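Local coordinates for protein acinetobacter secreted protease CpaA (Acinetobacter nosocomialis M2, PDB 6O38) that probably acts as a zinc metalloprotease secreted by the type II system, and forms a complex with its chaperone CpaB, at residues 323-328 / 361-366; 120-125 / 145-150; 178-183 / 519-524; 194-199 / 213-218; 431-436 / 462-467. One frame throughout, in Å; residues are numbered along the deposited sequence.

Along the chain the contacts open in the order 2, 3, 4, 1, 5, but contact 3 closes last, so that contacts 4, 1 and 5 all lie inside the loop it closes. Contacts 2, 4 and 1 belong to the region of StcE-type beta-sandwich repeats; the centres of contacts 2 and 4 are about 28 Å apart, those of contacts 2 and 1 about 51 Å. Contact 5 lies in the reprolysin-like protease region, its centre about 64 Å from that of contact 2. Contact 3 brings residues 178-183 against 519-524, so a sandwich repeat far back in the sequence packs against the part of the chain that follows the zinc-binding helix 496-504.

Contact 1: 323-328 / 361-366; sequences AQAQVG and FIYTAQ
Y363 and A325 form the heart of a surface contact in which the loop before strand 330-335 passes across the end of strand 358-364, inside an StcE-type beta-sandwich repeat. The touching parts run 106° apart, so this is a crossing and not a strand pairing. A325 CB stands over one face of the Y363 ring, 3.9 Å from its centroid and somewhat toward the rim, which makes a CH-pi contact. Y363 CG, anti to its backbone N (chi1 -166°), is itself 3.8 Å from A325 CB, and V327 N lies at the ring's edge, near its plane.

A single backbone bond supplements the packing: G328 N donates to Y363 O at 3.1 Å, nearly straight at 171°. The same oxygen receives a CA-H...O contact from V327 CA at 3.6 Å. Farther along, V327 CG2 rests 3.8 Å from A365 N, where the strand gives way to a turn. The backbone angles of G328 themselves call for glycine.

Among the neighbouring strands, W368 of strand 367-381 packs edge-to-face with Y363 and also touches A325, I362 reaches T369 and D371 of that strand, and Y363 is backbone-bonded to D329, just before strand 330-335.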
# COMPACT_ATOMS: atom_id res chain seq x y z
N ALA A 323 -6.11 -29.12 -11.13
CA ALA A 323 -6.43 -30.46 -10.67
C ALA A 323 -5.76 -30.78 -9.34
O ALA A 323 -6.33 -31.52 -8.52
CB ALA A 323 -6.03 -31.49 -11.72
N GLN A 324 -4.57 -30.24 -9.10
CA GLN A 324 -3.84 -30.48 -7.86
C GLN A 324 -3.61 -29.16 -7.15
O GLN A 324 -3.10 -28.21 -7.74
CB GLN A 324 -2.50 -31.18 -8.14
CG GLN A 324 -2.66 -32.68 -8.36
CD GLN A 324 -1.45 -33.32 -9.01
OE1 GLN A 324 -0.32 -32.85 -8.84
NE2 GLN A 324 -1.69 -34.36 -9.80
N ALA A 325 -4.00 -29.11 -5.88
CA ALA A 325 -3.89 -27.90 -5.08
C ALA A 325 -3.89 -28.30 -3.61
O ALA A 325 -4.10 -29.47 -3.26
CB ALA A 325 -5.04 -26.93 -5.38
N GLN A 326 -3.65 -27.32 -2.75
CA GLN A 326 -3.68 -27.51 -1.31
C GLN A 326 -4.72 -26.59 -0.70
O GLN A 326 -5.06 -25.55 -1.28
CB GLN A 326 -2.30 -27.26 -0.69
CG GLN A 326 -1.24 -28.26 -1.13
CD GLN A 326 0.11 -28.00 -0.49
OE1 GLN A 326 0.23 -27.20 0.44
NE2 GLN A 326 1.14 -28.67 -0.99
N VAL A 327 -5.23 -26.98 0.46
CA VAL A 327 -6.28 -26.21 1.13
C VAL A 327 -5.81 -24.79 1.37
O VAL A 327 -4.74 -24.56 1.94
CB VAL A 327 -6.70 -26.90 2.44
CG1 VAL A 327 -7.68 -26.02 3.20
CG2 VAL A 327 -7.30 -28.26 2.15
N GLY A 328 -6.60 -23.82 0.92
CA GLY A 328 -6.27 -22.42 1.03
C GLY A 328 -5.80 -21.78 -0.26
O GLY A 328 -5.78 -20.55 -0.36
N PHE A 361 -12.01 -18.31 -6.44
CA PHE A 361 -12.31 -19.65 -5.96
C PHE A 361 -11.23 -20.07 -4.98
O PHE A 361 -10.07 -19.69 -5.12
CB PHE A 361 -12.40 -20.66 -7.12
CG PHE A 361 -13.39 -20.27 -8.19
CD1 PHE A 361 -12.99 -19.48 -9.25
CD2 PHE A 361 -14.70 -20.70 -8.13
CE1 PHE A 361 -13.90 -19.12 -10.24
CE2 PHE A 361 -15.61 -20.35 -9.11
CZ PHE A 361 -15.20 -19.56 -10.17
N ILE A 362 -11.62 -20.85 -3.98
CA ILE A 362 -10.70 -21.31 -2.95
C ILE A 362 -10.82 -22.83 -2.83
O ILE A 362 -11.91 -23.39 -2.97
CB ILE A 362 -10.98 -20.63 -1.59
CG1 ILE A 362 -9.89 -20.98 -0.57
CG2 ILE A 362 -12.36 -20.99 -1.05
CD1 ILE A 362 -9.97 -20.19 0.72
N TYR A 363 -9.69 -23.49 -2.61
CA TYR A 363 -9.63 -24.94 -2.54
C TYR A 363 -9.86 -25.40 -1.10
O TYR A 363 -9.30 -24.84 -0.16
CB TYR A 363 -8.29 -25.45 -3.05
CG TYR A 363 -8.25 -26.93 -3.33
CD1 TYR A 363 -8.88 -27.46 -4.45
CD2 TYR A 363 -7.57 -27.80 -2.49
CE1 TYR A 363 -8.85 -28.81 -4.72
CE2 TYR A 363 -7.53 -29.16 -2.75
CZ TYR A 363 -8.17 -29.66 -3.87
OH TYR A 363 -8.14 -31.01 -4.14
N THR A 364 -10.69 -26.43 -0.95
CA THR A 364 -11.00 -27.03 0.34
C THR A 364 -10.69 -28.52 0.29
O THR A 364 -10.25 -29.06 -0.73
CB THR A 364 -12.47 -26.80 0.71
OG1 THR A 364 -13.32 -27.56 -0.16
CG2 THR A 364 -12.83 -25.32 0.60
N ALA A 365 -10.92 -29.19 1.42
CA ALA A 365 -10.69 -30.63 1.49
C ALA A 365 -11.58 -31.40 0.51
O ALA A 365 -11.23 -32.53 0.14
CB ALA A 365 -10.93 -31.14 2.91
N GLN A 366 -12.71 -30.83 0.10
CA GLN A 366 -13.63 -31.47 -0.82
C GLN A 366 -13.67 -30.78 -2.18
O GLN A 366 -14.69 -30.82 -2.87
CB GLN A 366 -15.02 -31.55 -0.20
CG GLN A 366 -15.13 -32.60 0.91
CD GLN A 366 -16.21 -32.28 1.92
OE1 GLN A 366 -16.65 -31.14 2.04
NE2 GLN A 366 -16.65 -33.30 2.65

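Contact 2: 120-125 / 145-150; sequences LIQDDK and VSTASV
I121 is gripped by backbone bonds to both sides of S146: its N donates to V145 O at 2.8 Å, and its O accepts from T147 N, also at 2.8 Å. T147 OG1 adds a weak bond to the same oxygen. L120 CA makes a CA-H...O contact with V145 O. These bonds set the parallel register of L120 with V145 and I121 with S146.

Side-chain hydrogen bonds continue the contact beyond the strands. D123 OD1 accepts from S149 N at 2.8 Å (166°) and from S149 OG at 3.3 Å, both on the syn side of the carboxylate. S149 OG stands between its own backbone N and carbonyl carbon (chi1 62°), a position from which hydroxyl and amide can grip one oxygen together.

The pairing is that of strands 116-121 and 141-146, parallel neighbours in an StcE-type beta-sandwich repeat, seen where both run out into loops; D123 and S149 thus tie loop to loop past the strand ends.

Apolar contacts fall on both faces of the strand pair. On that of L120 and V145, the two side chains cross obliquely, L120 CD2 lying 3.9 Å from V145 CG1, and the same methyl meets T147 CG2 at 4.0 Å. On that of I121 and S146, I121 CG2 approaches A148 CB at 4.2 Å, while L167 of strand 166-167 packs against both I121 and S146.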
# COMPACT_ATOMS: atom_id res chain seq x y z
N LEU A 120 24.69 4.25 20.12
CA LEU A 120 25.79 3.42 19.62
C LEU A 120 26.41 2.66 20.79
O LEU A 120 26.78 3.27 21.80
CB LEU A 120 26.81 4.31 18.89
CG LEU A 120 28.15 3.85 18.33
CD1 LEU A 120 29.26 4.21 19.29
CD2 LEU A 120 28.17 2.36 17.97
N ILE A 121 26.51 1.34 20.64
CA ILE A 121 27.04 0.45 21.67
C ILE A 121 28.40 -0.06 21.23
O ILE A 121 28.56 -0.53 20.09
CB ILE A 121 26.08 -0.72 21.95
CG1 ILE A 121 24.75 -0.20 22.50
CG2 ILE A 121 26.71 -1.71 22.91
CD1 ILE A 121 23.76 -1.29 22.83
N GLN A 122 29.39 0.02 22.12
CA GLN A 122 30.75 -0.41 21.85
C GLN A 122 31.23 -1.36 22.94
O GLN A 122 30.58 -1.55 23.97
CB GLN A 122 31.71 0.78 21.76
CG GLN A 122 31.23 1.92 20.91
CD GLN A 122 32.22 3.06 20.84
OE1 GLN A 122 32.48 3.73 21.84
NE2 GLN A 122 32.79 3.28 19.66
N ASP A 123 32.40 -1.96 22.69
CA ASP A 123 33.04 -2.83 23.67
C ASP A 123 33.27 -2.10 24.99
O ASP A 123 33.03 -2.65 26.07
CB ASP A 123 34.35 -3.38 23.12
CG ASP A 123 34.15 -4.60 22.24
OD1 ASP A 123 33.06 -5.21 22.32
OD2 ASP A 123 35.07 -4.95 21.47
N ASP A 124 33.72 -0.84 24.91
CA ASP A 124 34.04 -0.04 26.08
C ASP A 124 32.86 0.78 26.59
O ASP A 124 32.93 1.32 27.70
CB ASP A 124 35.21 0.90 25.76
CG ASP A 124 34.97 1.74 24.53
OD1 ASP A 124 33.94 1.52 23.85
OD2 ASP A 124 35.81 2.62 24.21
N LYS A 125 31.77 0.87 25.82
CA LYS A 125 30.54 1.55 26.25
C LYS A 125 29.38 0.58 26.02
O LYS A 125 28.75 0.59 24.96
CB LYS A 125 30.33 2.87 25.50
CG LYS A 125 31.50 3.83 25.60
CD LYS A 125 31.20 5.15 24.92
CE LYS A 125 32.19 6.22 25.32
NZ LYS A 125 31.81 7.54 24.76
N VAL A 145 22.57 1.08 17.11
CA VAL A 145 23.62 0.35 16.41
C VAL A 145 24.65 -0.11 17.43
O VAL A 145 24.93 0.59 18.41
CB VAL A 145 24.27 1.22 15.31
CG1 VAL A 145 24.87 2.49 15.90
CG2 VAL A 145 25.32 0.43 14.54
N SER A 146 25.19 -1.31 17.22
CA SER A 146 26.18 -1.88 18.11
C SER A 146 27.38 -2.38 17.31
O SER A 146 27.21 -3.03 16.28
CB SER A 146 25.59 -3.03 18.94
OG SER A 146 26.59 -3.69 19.69
N THR A 147 28.58 -2.06 17.79
CA THR A 147 29.82 -2.62 17.26
C THR A 147 30.52 -3.50 18.29
O THR A 147 31.63 -3.97 18.02
CB THR A 147 30.76 -1.51 16.79
OG1 THR A 147 31.26 -0.80 17.93
CG2 THR A 147 30.02 -0.54 15.87
N ALA A 148 29.91 -3.73 19.44
CA ALA A 148 30.52 -4.53 20.49
C ALA A 148 30.52 -6.01 20.10
O ALA A 148 29.71 -6.47 19.29
CB ALA A 148 29.79 -4.34 21.81
N SER A 149 31.44 -6.76 20.71
CA SER A 149 31.56 -8.18 20.44
C SER A 149 30.68 -9.03 21.36
O SER A 149 30.38 -10.18 21.01
CB SER A 149 33.02 -8.63 20.58
OG SER A 149 33.49 -8.43 21.90
N VAL A 150 30.26 -8.49 22.50
CA VAL A 150 29.30 -9.15 23.37
C VAL A 150 27.94 -8.53 23.11
O VAL A 150 27.81 -7.30 23.04
CB VAL A 150 29.71 -9.03 24.85
CG1 VAL A 150 28.52 -8.68 25.73
CG2 VAL A 150 30.37 -10.32 25.33

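Contact 3: 178-183 / 519-524; sequences YSALGK and AHPLGS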
# COMPACT_ATOMS: atom_id res chain seq x y z
N TYR A 178 5.89 7.39 18.61
CA TYR A 178 4.54 7.87 18.33
C TYR A 178 3.87 8.19 19.66
O TYR A 178 3.56 7.27 20.44
CB TYR A 178 3.73 6.84 17.54
CG TYR A 178 4.13 6.72 16.09
CD1 TYR A 178 5.34 6.17 15.72
CD2 TYR A 178 3.27 7.15 15.08
CE1 TYR A 178 5.70 6.05 14.39
CE2 TYR A 178 3.62 7.04 13.75
CZ TYR A 178 4.84 6.49 13.41
OH TYR A 178 5.19 6.37 12.08
N SER A 179 3.64 9.48 19.93
CA SER A 179 3.01 9.86 21.18
C SER A 179 1.55 9.43 21.23
O SER A 179 0.99 9.25 22.32
CB SER A 179 3.12 11.37 21.39
OG SER A 179 2.73 12.08 20.23
N ALA A 180 0.91 9.26 20.07
CA ALA A 180 -0.45 8.73 20.04
C ALA A 180 -0.50 7.30 20.56
O ALA A 180 -1.53 6.86 21.08
CB ALA A 180 -1.01 8.80 18.62
N LEU A 181 0.61 6.56 20.43
CA LEU A 181 0.71 5.21 20.96
C LEU A 181 1.55 5.11 22.22
O LEU A 181 1.47 4.09 22.92
CB LEU A 181 1.31 4.27 19.91
CG LEU A 181 0.50 3.99 18.64
CD1 LEU A 181 1.31 3.15 17.67
CD2 LEU A 181 -0.81 3.31 18.98
N GLY A 182 2.34 6.13 22.54
CA GLY A 182 3.31 6.03 23.61
C GLY A 182 4.27 4.87 23.42
O GLY A 182 4.67 4.23 24.40
N LYS A 183 4.66 4.60 22.18
CA LYS A 183 5.49 3.45 21.85
C LYS A 183 6.52 3.84 20.80
O LYS A 183 6.25 4.65 19.92
CB LYS A 183 4.63 2.29 21.32
CG LYS A 183 3.73 1.65 22.36
CD LYS A 183 4.53 1.05 23.50
CE LYS A 183 3.63 0.39 24.52
NZ LYS A 183 3.67 -1.09 24.41
N ALA A 519 -9.66 1.93 13.60
CA ALA A 519 -8.88 3.16 13.57
C ALA A 519 -7.58 2.96 14.34
O ALA A 519 -7.59 2.42 15.45
CB ALA A 519 -9.68 4.32 14.17
N HIS A 520 -6.47 3.40 13.75
CA HIS A 520 -5.16 3.21 14.36
C HIS A 520 -4.19 4.21 13.76
O HIS A 520 -4.26 4.48 12.56
CB HIS A 520 -4.65 1.78 14.14
CG HIS A 520 -3.49 1.41 15.01
ND1 HIS A 520 -2.18 1.70 14.67
CD2 HIS A 520 -3.43 0.78 16.20
CE1 HIS A 520 -1.38 1.26 15.62
NE2 HIS A 520 -2.11 0.70 16.56
N PRO A 521 -3.28 4.79 14.56
CA PRO A 521 -2.34 5.78 14.01
C PRO A 521 -1.42 5.22 12.94
O PRO A 521 -0.90 6.00 12.13
CB PRO A 521 -1.55 6.23 15.25
CG PRO A 521 -2.45 5.94 16.40
CD PRO A 521 -3.18 4.68 16.03
N LEU A 522 -1.19 3.91 12.91
CA LEU A 522 -0.30 3.29 11.93
C LEU A 522 -1.05 2.76 10.71
O LEU A 522 -0.45 2.06 9.89
CB LEU A 522 0.50 2.16 12.58
CG LEU A 522 1.44 2.56 13.72
CD1 LEU A 522 2.11 1.33 14.30
CD2 LEU A 522 2.48 3.56 13.24
N GLY A 523 -2.33 3.08 10.58
CA GLY A 523 -3.12 2.60 9.46
C GLY A 523 -4.53 2.21 9.87
O GLY A 523 -4.71 1.43 10.81
N SER A 524 -5.52 2.74 9.17
CA SER A 524 -6.92 2.54 9.51
C SER A 524 -7.67 1.94 8.33
O SER A 524 -7.44 2.33 7.18
CB SER A 524 -7.57 3.86 9.92
OG SER A 524 -6.95 4.40 11.08
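The nearest CA atoms across the contact, of A180 and P521, are 7.0 Å apart, so two turns meet through their side chains: residues 178-183, where G182 and K183 face Y178 as a G1 beta bulge, and a type I beta turn from H520 to G523.

L522 reaches across to Y178. Its CD2 lies over one face of the tyrosine ring, 3.9 Å from the centroid, 22° off the ring normal and displaced toward the rim, a CH-pi contact.

L181 is the other main contributor. Both its methyls reach the imidazole, CD1 at H520 CE1 (3.9 Å) and CD2 at H520 NE2 (3.8 Å), and the two side chains cross at about a right angle. CD1 also meets L522 CD1 at 3.9 Å, and CD2 lies 4.0 Å from P521 CD. Alongside, A180 CB touches P521 CG at 3.9 Å, and the contact is thus one of aliphatic groups packed on one another, on the phenol ring and on the imidazole.

Within the second turn H520 is held in place: its ND1 accepts from L522 N at 3.0 Å, with the donor tilted 20° from the ring plane, and P521 CD lies over one ring face. H520 N in turn donates to S524 OG.

Y178 and L522 both pack on V185 of strand 183-195, where E187 bonds Y178 OH; on the protease side, Y545 touches L522 and V547 touches H520, in loops between helix 496-504, with zinc ligands H498 and H502, and helix 557-569.

Contact 4: 194-199 / 213-218; sequences LNVQQI and IAFGDG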
# COMPACT_ATOMS: atom_id res chain seq x y z
N LEU A 194 21.01 -14.95 5.99
CA LEU A 194 21.48 -16.32 6.12
C LEU A 194 21.36 -17.03 4.78
O LEU A 194 20.35 -16.89 4.09
CB LEU A 194 20.70 -17.09 7.19
CG LEU A 194 20.83 -16.65 8.64
CD1 LEU A 194 19.94 -17.50 9.54
CD2 LEU A 194 22.28 -16.73 9.09
N ASN A 195 22.40 -17.78 4.43
CA ASN A 195 22.33 -18.69 3.29
C ASN A 195 21.84 -20.04 3.79
O ASN A 195 22.35 -20.57 4.78
CB ASN A 195 23.69 -18.83 2.62
CG ASN A 195 24.17 -17.53 2.01
OD1 ASN A 195 23.38 -16.76 1.45
ND2 ASN A 195 25.47 -17.26 2.11
N VAL A 196 20.82 -20.59 3.11
CA VAL A 196 20.19 -21.82 3.58
C VAL A 196 21.18 -22.98 3.64
O VAL A 196 20.95 -23.94 4.39
CB VAL A 196 18.97 -22.16 2.69
CG1 VAL A 196 19.42 -22.75 1.36
CG2 VAL A 196 18.03 -23.10 3.43
N GLN A 197 22.27 -22.92 2.88
CA GLN A 197 23.30 -23.94 2.97
C GLN A 197 23.99 -23.94 4.33
O GLN A 197 24.53 -24.98 4.74
CB GLN A 197 24.34 -23.75 1.87
CG GLN A 197 25.27 -22.56 2.08
CD GLN A 197 26.23 -22.34 0.93
OE1 GLN A 197 26.62 -23.28 0.24
NE2 GLN A 197 26.62 -21.08 0.72
N GLN A 198 23.98 -22.81 5.04
CA GLN A 198 24.61 -22.73 6.35
C GLN A 198 23.76 -23.38 7.44
O GLN A 198 24.31 -23.91 8.41
CB GLN A 198 24.88 -21.27 6.70
CG GLN A 198 25.82 -20.56 5.74
CD GLN A 198 25.88 -19.06 5.98
OE1 GLN A 198 25.08 -18.51 6.72
NE2 GLN A 198 26.84 -18.40 5.34
N ILE A 199 22.43 -23.35 7.29
CA ILE A 199 21.53 -23.81 8.34
C ILE A 199 20.79 -25.09 7.98
O ILE A 199 20.14 -25.67 8.86
CB ILE A 199 20.51 -22.71 8.73
CG1 ILE A 199 19.69 -22.31 7.50
CG2 ILE A 199 21.23 -21.50 9.30
CD1 ILE A 199 18.56 -21.35 7.82
N ILE A 213 16.50 -15.38 4.52
CA ILE A 213 17.06 -16.66 4.13
C ILE A 213 17.09 -16.73 2.61
O ILE A 213 16.05 -16.66 1.96
CB ILE A 213 16.26 -17.83 4.73
CG1 ILE A 213 16.26 -17.74 6.25
CG2 ILE A 213 16.84 -19.16 4.27
CD1 ILE A 213 15.19 -18.56 6.91
N ALA A 214 18.29 -16.89 2.05
CA ALA A 214 18.49 -16.86 0.61
C ALA A 214 18.69 -18.27 0.06
O ALA A 214 19.43 -19.08 0.63
CB ALA A 214 19.70 -16.00 0.24
N PHE A 215 18.01 -18.55 -1.05
CA PHE A 215 18.23 -19.76 -1.84
C PHE A 215 18.89 -19.38 -3.16
O PHE A 215 18.56 -18.35 -3.76
CB PHE A 215 16.91 -20.49 -2.12
CG PHE A 215 16.38 -21.27 -0.95
CD1 PHE A 215 15.98 -20.63 0.21
CD2 PHE A 215 16.25 -22.65 -1.03
CE1 PHE A 215 15.48 -21.35 1.28
CE2 PHE A 215 15.75 -23.37 0.04
CZ PHE A 215 15.37 -22.73 1.19
N GLY A 216 19.83 -20.22 -3.61
CA GLY A 216 20.49 -19.97 -4.88
C GLY A 216 21.11 -21.24 -5.42
O GLY A 216 21.03 -22.31 -4.82
N ASP A 217 21.74 -21.10 -6.59
CA ASP A 217 22.50 -22.22 -7.15
C ASP A 217 23.78 -22.40 -6.35
O ASP A 217 24.54 -21.44 -6.14
CB ASP A 217 22.80 -21.98 -8.62
CG ASP A 217 21.56 -22.10 -9.50
OD1 ASP A 217 20.58 -22.74 -9.06
OD2 ASP A 217 21.57 -21.56 -10.62
N GLY A 218 24.03 -23.63 -5.90
CA GLY A 218 25.09 -23.89 -4.96
C GLY A 218 24.76 -23.55 -3.52
O GLY A 218 25.61 -23.73 -2.65
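V196 sits on the F215 ring in a CH-pi contact over the face. It is CG1, set between backbone N and carbonyl carbon (chi1 77°), that stands almost directly above the ring centre, 3.8 Å from the centroid and 6° off the normal. V196 CG2 reaches the far end of the ring instead, 3.5 Å from F215 CZ. V196 CB, itself over the same ring face, also meets I213 CG2 at 4.0 Å, and I199 CD1 comes within 4.5 Å of I213 CD1.

The backbone here is a parallel strand pair, 183-195 with 210-215, L194 opposite I213 and N195 opposite A214. Strand 183-195 begins within the second StcE-type beta-sandwich range and 210-215 lies in the third, so the pair links successive repeats. A214 N donates to L194 O at 2.9 Å, and V196 N to A214 O at 3.2 Å (169°). The second bond comes just where the chain leaves its strand for the weakly bonded helical turn 196-199, and holds V196 next to F215.

On the face shared by N195 and A214, N195 OD1 approaches A214 CB at 3.9 Å. F224 of strand 223-224 packs on V196, I199 and I213, while I238 of strand 235-240 touches F215.

Contact 5: 431-436 / 462-467; sequences ATLKEA and GNEPGD
K434 lays its extended aliphatic chain across D467 at about a right angle, CD coming 3.2 Å from D467 OD2. With CG anti to the backbone N (chi1 180°) and the rest of the chain straight, the lysine carries its amine past the carboxylate: NZ remains 4.5 Å from OD2, beyond salt-bridge range. The opposite charges may still attract weakly.

T432 meets the same aspartate from the start of the helix with both branches. Its OG1 gives a weak hydrogen bond to D467 OD2 at 3.3 Å, while CG2 touches OD1. T432 is also the N-cap of helix 433-439, for OG1 accepts from E435 N at 3.0 Å; hydroxyl and carboxylate thus meet at the amino end of the helix, where negative charge would be favourable. L433 N donates to P465 O at 3.2 Å (157°), from 54° out of the carbonyl plane.

Deeper in, the methyl CD1 of L433 lies 3.8 Å from E464 OE1. E464 OE2, the other carboxylate oxygen, accepts from Y460 OH and forms a salt bridge with K427.

The contact fastens the first turn of helix 433-439 to the loop between strands 457-462 and 471-473 of the reprolysin-like region; W472 packs on L433 and K434, and the L433 side chain lies about 11 Å from the zinc ion.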
# COMPACT_ATOMS: atom_id res chain seq x y z
N ALA A 431 -31.70 19.13 -4.24
CA ALA A 431 -30.83 20.26 -3.95
C ALA A 431 -29.54 19.85 -3.24
O ALA A 431 -28.56 20.59 -3.30
CB ALA A 431 -31.57 21.30 -3.12
N THR A 432 -29.54 18.70 -2.57
CA THR A 432 -28.39 18.23 -1.81
C THR A 432 -28.12 16.76 -2.11
O THR A 432 -28.98 16.04 -2.60
CB THR A 432 -28.59 18.41 -0.29
OG1 THR A 432 -29.68 17.58 0.14
CG2 THR A 432 -28.88 19.86 0.05
N LEU A 433 -26.89 16.34 -1.80
CA LEU A 433 -26.53 14.93 -1.96
C LEU A 433 -27.31 14.07 -0.98
O LEU A 433 -27.68 12.93 -1.29
CB LEU A 433 -25.03 14.75 -1.78
CG LEU A 433 -24.42 13.48 -2.38
CD1 LEU A 433 -24.67 13.40 -3.89
CD2 LEU A 433 -22.92 13.40 -2.08
N LYS A 434 -27.56 14.60 0.22
CA LYS A 434 -28.37 13.91 1.22
C LYS A 434 -29.78 13.66 0.70
O LYS A 434 -30.35 12.59 0.93
CB LYS A 434 -28.47 14.79 2.47
CG LYS A 434 -29.29 14.24 3.61
CD LYS A 434 -29.33 15.25 4.75
CE LYS A 434 -30.16 14.77 5.92
NZ LYS A 434 -30.15 15.78 7.02
N GLU A 435 -30.35 14.64 0.00
CA GLU A 435 -31.65 14.45 -0.63
C GLU A 435 -31.58 13.48 -1.80
O GLU A 435 -32.54 12.73 -2.03
CB GLU A 435 -32.19 15.81 -1.07
CG GLU A 435 -33.70 15.86 -1.27
CD GLU A 435 -34.20 17.27 -1.50
OE1 GLU A 435 -33.37 18.15 -1.82
OE2 GLU A 435 -35.42 17.51 -1.36
N ALA A 436 -30.47 13.47 -2.54
CA ALA A 436 -30.37 12.62 -3.72
C ALA A 436 -30.38 11.14 -3.36
O ALA A 436 -30.93 10.32 -4.10
CB ALA A 436 -29.12 12.97 -4.52
N GLY A 462 -22.34 12.94 -8.17
CA GLY A 462 -23.00 14.21 -8.41
C GLY A 462 -22.13 15.38 -7.98
O GLY A 462 -21.02 15.22 -7.48
N ASN A 463 -22.68 16.58 -8.20
CA ASN A 463 -22.01 17.83 -7.84
C ASN A 463 -22.83 18.65 -6.85
O ASN A 463 -22.47 19.81 -6.57
CB ASN A 463 -21.70 18.65 -9.10
CG ASN A 463 -20.68 19.74 -8.85
OD1 ASN A 463 -19.70 19.55 -8.13
ND2 ASN A 463 -20.91 20.91 -9.45
N GLU A 464 -23.91 18.10 -6.32
CA GLU A 464 -24.71 18.81 -5.33
C GLU A 464 -23.95 18.90 -4.01
O GLU A 464 -23.15 18.02 -3.67
CB GLU A 464 -26.04 18.10 -5.11
CG GLU A 464 -26.87 17.89 -6.38
CD GLU A 464 -26.40 16.70 -7.20
OE1 GLU A 464 -25.64 15.87 -6.66
OE2 GLU A 464 -26.78 16.59 -8.38
N PRO A 465 -24.17 19.97 -3.24
CA PRO A 465 -23.52 20.07 -1.92
C PRO A 465 -24.15 19.11 -0.92
O PRO A 465 -25.38 19.01 -0.82
CB PRO A 465 -23.74 21.53 -1.52
CG PRO A 465 -24.98 21.93 -2.26
CD PRO A 465 -24.94 21.18 -3.57
N GLY A 466 -23.30 18.41 -0.17
CA GLY A 466 -23.78 17.55 0.90
C GLY A 466 -24.14 18.33 2.16
O GLY A 466 -23.65 19.43 2.41
N ASP A 467 -25.01 17.72 2.97
CA ASP A 467 -25.44 18.30 4.25
C ASP A 467 -24.54 17.77 5.37
O ASP A 467 -24.92 16.93 6.19
CB ASP A 467 -26.90 17.97 4.53
CG ASP A 467 -27.84 18.63 3.55
OD1 ASP A 467 -27.50 19.71 3.02
OD2 ASP A 467 -28.94 18.08 3.34